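Local structure of uncharacterized protein 4E10_S0_1Z6NA_001 (T18) (3LEF) at the interface of chains A and B. The protein displays the HIV epitope recognised by antibody 4E10 on a computationally designed scaffold, made to induce antibodies specific for that poorly immunogenic epitope. Residues are numbered along the deposited sequence; one frame, centred on the assembly and turned at random. Chains: chain A/B, Uncharacterized protein 4E10_S0_1Z6NA_001 (T18).

Contact 1: the interface of chains A and B. Residues chain A 2, 6, 10, 95; chain B 21-22, 25, 64.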
ATOM      1  N   ALA A   2       6.536  14.271  -3.872  1.00 58.60           N
ATOM      2  CA  ALA A   2       6.441  14.766  -2.467  1.00 58.49           C
ATOM      3  C   ALA A   2       7.818  14.792  -1.802  1.00 58.04           C
ATOM      4  O   ALA A   2       8.639  13.943  -2.073  1.00 57.39           O
ATOM      5  CB  ALA A   2       5.494  13.895  -1.675  1.00 58.64           C
ATOM      6  N   GLU A   6       6.949  15.028   3.574  1.00 59.61           N
ATOM      7  CA  GLU A   6       5.565  14.800   3.218  1.00 59.33           C
ATOM      8  C   GLU A   6       5.308  13.308   3.156  1.00 59.25           C
ATOM      9  O   GLU A   6       4.252  12.837   3.598  1.00 58.51           O
ATOM     10  CB  GLU A   6       5.222  15.493   1.892  1.00 59.35           C
ATOM     11  CG  GLU A   6       5.148  17.012   2.020  1.00 58.67           C
ATOM     12  CD  GLU A   6       5.095  17.719   0.686  1.00 59.21           C
ATOM     13  OE1 GLU A   6       5.481  17.093  -0.318  1.00 59.59           O
ATOM     14  OE2 GLU A   6       4.673  18.901   0.646  1.00 58.20           O
ATOM     15  N   ILE A  10       2.704  10.784   5.737  1.00 62.28           N
ATOM     16  CA  ILE A  10       1.649   9.850   5.333  1.00 61.10           C
ATOM     17  C   ILE A  10       2.062   8.389   5.517  1.00 61.24           C
ATOM     18  O   ILE A  10       1.244   7.479   5.354  1.00 61.74           O
ATOM     19  CB  ILE A  10       1.157  10.075   3.851  1.00 60.72           C
ATOM     20  CG1 ILE A  10       2.299   9.965   2.843  1.00 60.06           C
ATOM     21  CG2 ILE A  10       0.454  11.409   3.706  1.00 59.84           C
ATOM     22  CD1 ILE A  10       1.823   9.695   1.431  1.00 60.17           C
ATOM     23  N   ARG A  95       3.848   3.411  -4.126  1.00 57.12           N
ATOM     24  CA  ARG A  95       4.182   4.840  -3.973  1.00 57.39           C
ATOM     25  C   ARG A  95       5.672   5.120  -4.127  1.00 57.46           C
ATOM     26  O   ARG A  95       6.061   6.205  -4.546  1.00 57.94           O
ATOM     27  CB  ARG A  95       3.743   5.364  -2.615  1.00 57.66           C
ATOM     28  CG  ARG A  95       4.065   6.829  -2.439  1.00 58.19           C
ATOM     29  CD  ARG A  95       3.453   7.396  -1.183  1.00 58.12           C
ATOM     30  NE  ARG A  95       1.995   7.386  -1.176  1.00 59.16           N
ATOM     31  CZ  ARG A  95       1.225   8.342  -1.689  1.00 57.53           C
ATOM     32  NH1 ARG A  95       1.763   9.383  -2.302  1.00 57.28           N
ATOM     33  NH2 ARG A  95      -0.091   8.247  -1.596  1.00 55.19           N
TER
ATOM     34  N   GLY B  21      -3.567   9.660   2.087  1.00 56.49           N
ATOM     35  CA  GLY B  21      -3.016  10.292   0.888  1.00 55.30           C
ATOM     36  C   GLY B  21      -2.393  11.642   1.159  1.00 54.86           C
ATOM     37  O   GLY B  21      -2.637  12.255   2.194  1.00 54.59           O
ATOM     38  N   LEU B  22      -1.570  12.106   0.228  1.00 55.01           N
ATOM     39  CA  LEU B  22      -0.967  13.424   0.341  1.00 55.08           C
ATOM     40  C   LEU B  22      -2.081  14.457   0.295  1.00 55.36           C
ATOM     41  O   LEU B  22      -3.148  14.172  -0.219  1.00 55.29           O
ATOM     42  CB  LEU B  22       0.016  13.662  -0.806  1.00 55.14           C
ATOM     43  CG  LEU B  22       1.303  12.855  -0.788  1.00 55.07           C
ATOM     44  CD1 LEU B  22       2.005  12.909  -2.141  1.00 54.49           C
ATOM     45  CD2 LEU B  22       2.190  13.384   0.307  1.00 55.26           C
ATOM     46  N   GLU B  25      -3.391  14.853  -3.222  1.00 58.21           N
ATOM     47  CA  GLU B  25      -4.184  13.736  -3.722  1.00 58.21           C
ATOM     48  C   GLU B  25      -5.584  13.691  -3.109  1.00 58.85           C
ATOM     49  O   GLU B  25      -6.543  13.257  -3.762  1.00 59.82           O
ATOM     50  CB  GLU B  25      -3.474  12.437  -3.398  1.00 58.39           C
ATOM     51  CG  GLU B  25      -2.043  12.380  -3.889  1.00 57.60           C
ATOM     52  CD  GLU B  25      -1.293  11.194  -3.334  1.00 57.91           C
ATOM     53  OE1 GLU B  25      -1.724  10.612  -2.307  1.00 57.58           O
ATOM     54  OE2 GLU B  25      -0.262  10.834  -3.931  1.00 60.84           O
ATOM     55  N   MET B  64      -3.441   5.982  -3.642  1.00 59.38           N
ATOM     56  CA  MET B  64      -3.958   7.346  -3.687  1.00 59.24           C
ATOM     57  C   MET B  64      -3.212   8.279  -4.635  1.00 59.32           C
ATOM     58  O   MET B  64      -3.676   9.386  -4.912  1.00 60.81           O
ATOM     59  CB  MET B  64      -3.954   7.954  -2.289  1.00 59.30           C
ATOM     60  CG  MET B  64      -5.236   7.729  -1.517  1.00 60.12           C
ATOM     61  SD  MET B  64      -6.585   8.675  -2.229  1.00 58.80           S
ATOM     62  CE  MET B  64      -6.168  10.339  -1.711  1.00 57.40           C
TER
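A:Arg95 of one thioredoxin-family subunit meets B:Glu25 of the other end-on, guanidinium to carboxylate, in a two-pronged salt bridge. NH2 of A:Arg95 donates to the carboxylate oxygen OE1 of B:Glu25 at 3.0 Å, and that oxygen accepts on its syn lone pair. NH1 of A:Arg95 reaches OE2 of B:Glu25, also at 3.0 Å, again on the syn side but 23° out of the carboxylate plane. That offset goes with a twist of 35° between the two flat groups, although both oxygens stay close to the guanidinium plane. With CG anti to the backbone N (chi1 -180°), the arginine chain runs out from helix 93-99 and then bends at chi3 to present its two terminal nitrogens. One guanidinium face is covered within its own chain by CD1 of A:Ile10, which lies 3.4 Å above the plane of A:Arg95.

The acceptor is held from its own side. The backbone N of B:Leu22 bonds to OE1 of B:Glu25 at 2.9 Å, coming from above the carboxylate plane, so OE1 takes two donors and the rotation of the carboxylate is restrained. Beside the ion pair, B:Leu22 pushes its forked end into chain A. CD1 of B:Leu22 touches CB of A:Ala2 at 3.7 Å. CD2 of B:Leu22 meets CD1 of A:Ile10 at 3.9 Å, the leucine and isoleucine side chains crossing at about a right angle. CB of A:Glu6 adds an aliphatic contact to the same CD2 branch.

Contact 2: the interface of chains A and B. Residues chain A 20-22, 25, 64; chain B 10, 95.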
ATOM      1  N   HIS A  20      -2.653  -4.081   9.523  1.00 57.95           N
ATOM      2  CA  HIS A  20      -3.335  -4.235   8.237  1.00 57.25           C
ATOM      3  C   HIS A  20      -2.989  -5.529   7.536  1.00 57.01           C
ATOM      4  O   HIS A  20      -3.505  -5.801   6.451  1.00 57.68           O
ATOM      5  CB  HIS A  20      -2.962  -3.088   7.293  1.00 58.17           C
ATOM      6  CG  HIS A  20      -3.507  -1.759   7.707  1.00 56.91           C
ATOM      7  ND1 HIS A  20      -4.836  -1.562   8.000  1.00 57.81           N
ATOM      8  CD2 HIS A  20      -2.906  -0.555   7.836  1.00 55.31           C
ATOM      9  CE1 HIS A  20      -5.024  -0.299   8.336  1.00 59.44           C
ATOM     10  NE2 HIS A  20      -3.866   0.334   8.245  1.00 59.39           N
ATOM     11  N   GLY A  21      -2.101  -6.322   8.125  1.00 56.49           N
ATOM     12  CA  GLY A  21      -1.633  -7.554   7.488  1.00 55.30           C
ATOM     13  C   GLY A  21      -2.544  -8.735   7.736  1.00 54.86           C
ATOM     14  O   GLY A  21      -3.376  -8.714   8.638  1.00 54.59           O
ATOM     15  N   LEU A  22      -2.397  -9.770   6.918  1.00 55.01           N
ATOM     16  CA  LEU A  22      -3.164 -10.992   7.102  1.00 55.08           C
ATOM     17  C   LEU A  22      -2.764 -11.604   8.434  1.00 55.36           C
ATOM     18  O   LEU A  22      -1.686 -11.326   8.927  1.00 55.29           O
ATOM     19  CB  LEU A  22      -2.880 -11.976   5.966  1.00 55.14           C
ATOM     20  CG  LEU A  22      -3.413 -11.612   4.591  1.00 55.07           C
ATOM     21  CD1 LEU A  22      -2.762 -12.463   3.505  1.00 54.49           C
ATOM     22  CD2 LEU A  22      -4.910 -11.782   4.592  1.00 55.26           C
ATOM     23  N   GLU A  25       0.634 -13.229   8.191  1.00 58.21           N
ATOM     24  CA  GLU A  25       1.760 -12.308   8.090  1.00 58.21           C
ATOM     25  C   GLU A  25       2.080 -11.628   9.421  1.00 58.85           C
ATOM     26  O   GLU A  25       3.245 -11.316   9.703  1.00 59.82           O
ATOM     27  CB  GLU A  25       1.437 -11.238   7.066  1.00 58.39           C
ATOM     28  CG  GLU A  25       1.030 -11.783   5.714  1.00 57.60           C
ATOM     29  CD  GLU A  25       0.475 -10.712   4.808  1.00 57.91           C
ATOM     30  OE1 GLU A  25       0.062  -9.634   5.301  1.00 57.58           O
ATOM     31  OE2 GLU A  25       0.454 -10.946   3.586  1.00 60.84           O
ATOM     32  N   MET A  64       3.266  -5.879   3.958  1.00 59.38           N
ATOM     33  CA  MET A  64       3.244  -6.925   4.975  1.00 59.24           C
ATOM     34  C   MET A  64       3.326  -8.346   4.429  1.00 59.32           C
ATOM     35  O   MET A  64       3.522  -9.295   5.189  1.00 60.81           O
ATOM     36  CB  MET A  64       1.988  -6.796   5.831  1.00 59.30           C
ATOM     37  CG  MET A  64       2.164  -5.920   7.052  1.00 60.12           C
ATOM     38  SD  MET A  64       3.241  -6.706   8.252  1.00 58.80           S
ATOM     39  CE  MET A  64       2.173  -7.986   8.908  1.00 57.40           C
TER
ATOM     40  N   ILE B  10      -8.793  -7.198   5.233  1.00 62.28           N
ATOM     41  CA  ILE B  10      -7.641  -6.322   5.462  1.00 61.10           C
ATOM     42  C   ILE B  10      -7.644  -5.102   4.539  1.00 61.24           C
ATOM     43  O   ILE B  10      -6.821  -4.195   4.693  1.00 61.74           O
ATOM     44  CB  ILE B  10      -6.259  -7.071   5.340  1.00 60.72           C
ATOM     45  CG1 ILE B  10      -6.084  -7.736   3.976  1.00 60.06           C
ATOM     46  CG2 ILE B  10      -6.090  -8.091   6.447  1.00 59.84           C
ATOM     47  CD1 ILE B  10      -4.638  -8.037   3.640  1.00 60.17           C
ATOM     48  N   ARG B  95       0.190  -5.789  -3.149  1.00 57.12           N
ATOM     49  CA  ARG B  95      -0.485  -7.017  -2.688  1.00 57.39           C
ATOM     50  C   ARG B  95      -1.276  -7.708  -3.791  1.00 57.46           C
ATOM     51  O   ARG B  95      -1.445  -8.923  -3.768  1.00 57.94           O
ATOM     52  CB  ARG B  95      -1.437  -6.722  -1.540  1.00 57.66           C
ATOM     53  CG  ARG B  95      -2.133  -7.967  -1.043  1.00 58.19           C
ATOM     54  CD  ARG B  95      -2.918  -7.711   0.219  1.00 58.12           C
ATOM     55  NE  ARG B  95      -2.098  -7.326   1.361  1.00 59.16           N
ATOM     56  CZ  ARG B  95      -1.506  -8.177   2.195  1.00 57.53           C
ATOM     57  NH1 ARG B  95      -1.595  -9.482   2.000  1.00 57.28           N
ATOM     58  NH2 ARG B  95      -0.811  -7.716   3.222  1.00 55.19           N
TER
HETATM   59  O   HOH W   1      -1.869  -5.140   4.648  1.00 50.58           O
HETATM   60  O   HOH W   2      -7.025  -3.121   7.209  1.00 56.20           O
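This patch of a two-fold symmetric homodimer interface combines an ion pair, a small apolar contact and water bridges, and it joins the two copies in the deposited assembly, a pairing that may or may not persist in solution. B:Ile10 lies against the backbone of A:His20 and A:Gly21. CG2 of B:Ile10 is 3.5 Å from the carbonyl oxygen O of A:Gly21, while CD1 points towards CD2 of A:Leu22. The chi1 of 57° sets CG1 of B:Ile10 between its backbone N and carbonyl carbon and leaves CG2 to face the glycine carbonyl.

Two waters bridge the chains. Water 2 links the imidazole ND1 of A:His20, at 2.8 Å, to the backbone O of B:Ile10, at 2.7 Å. Water 1 lies 3.1 Å from the guanidinium NH2 of B:Arg95 and also contacts the carbonyl O of A:His20, tying that backbone to the arginine. The same NH2 engages OE1 of A:Glu25, so this nitrogen serves both the carboxylate and the water. CB of A:Met64 approaches NH2 of B:Arg95 at 3.9 Å, at the margin of the ion pair.

Chain A contributes the loop between helices 14-19 and 23-39, the first turn of the latter helix, and A:Met64 from the loop after strand 56-61. Chain B supplies the last residue of helix 4-10 and helix 93-99.

Contact 1 and contact 2 are related by the two-fold axis of the dimer, with the chains exchanged, and the centres of their C-alpha atoms lie about 20 Å apart. Each subunit therefore offers helices 4-10 and 93-99 at one patch and, at the other, the loop before helix 23-39, the start of that helix and the loop after strand 56-61. A:Ile10 and A:Arg95 in contact 1 have B:Ile10 and B:Arg95 as counterparts in contact 2. Contact 1 extends the shared core towards the N-terminus of chain A, whereas contact 2 extends it to A:His20 and its waters. Pairing at two separated places probably limits rocking between subunits.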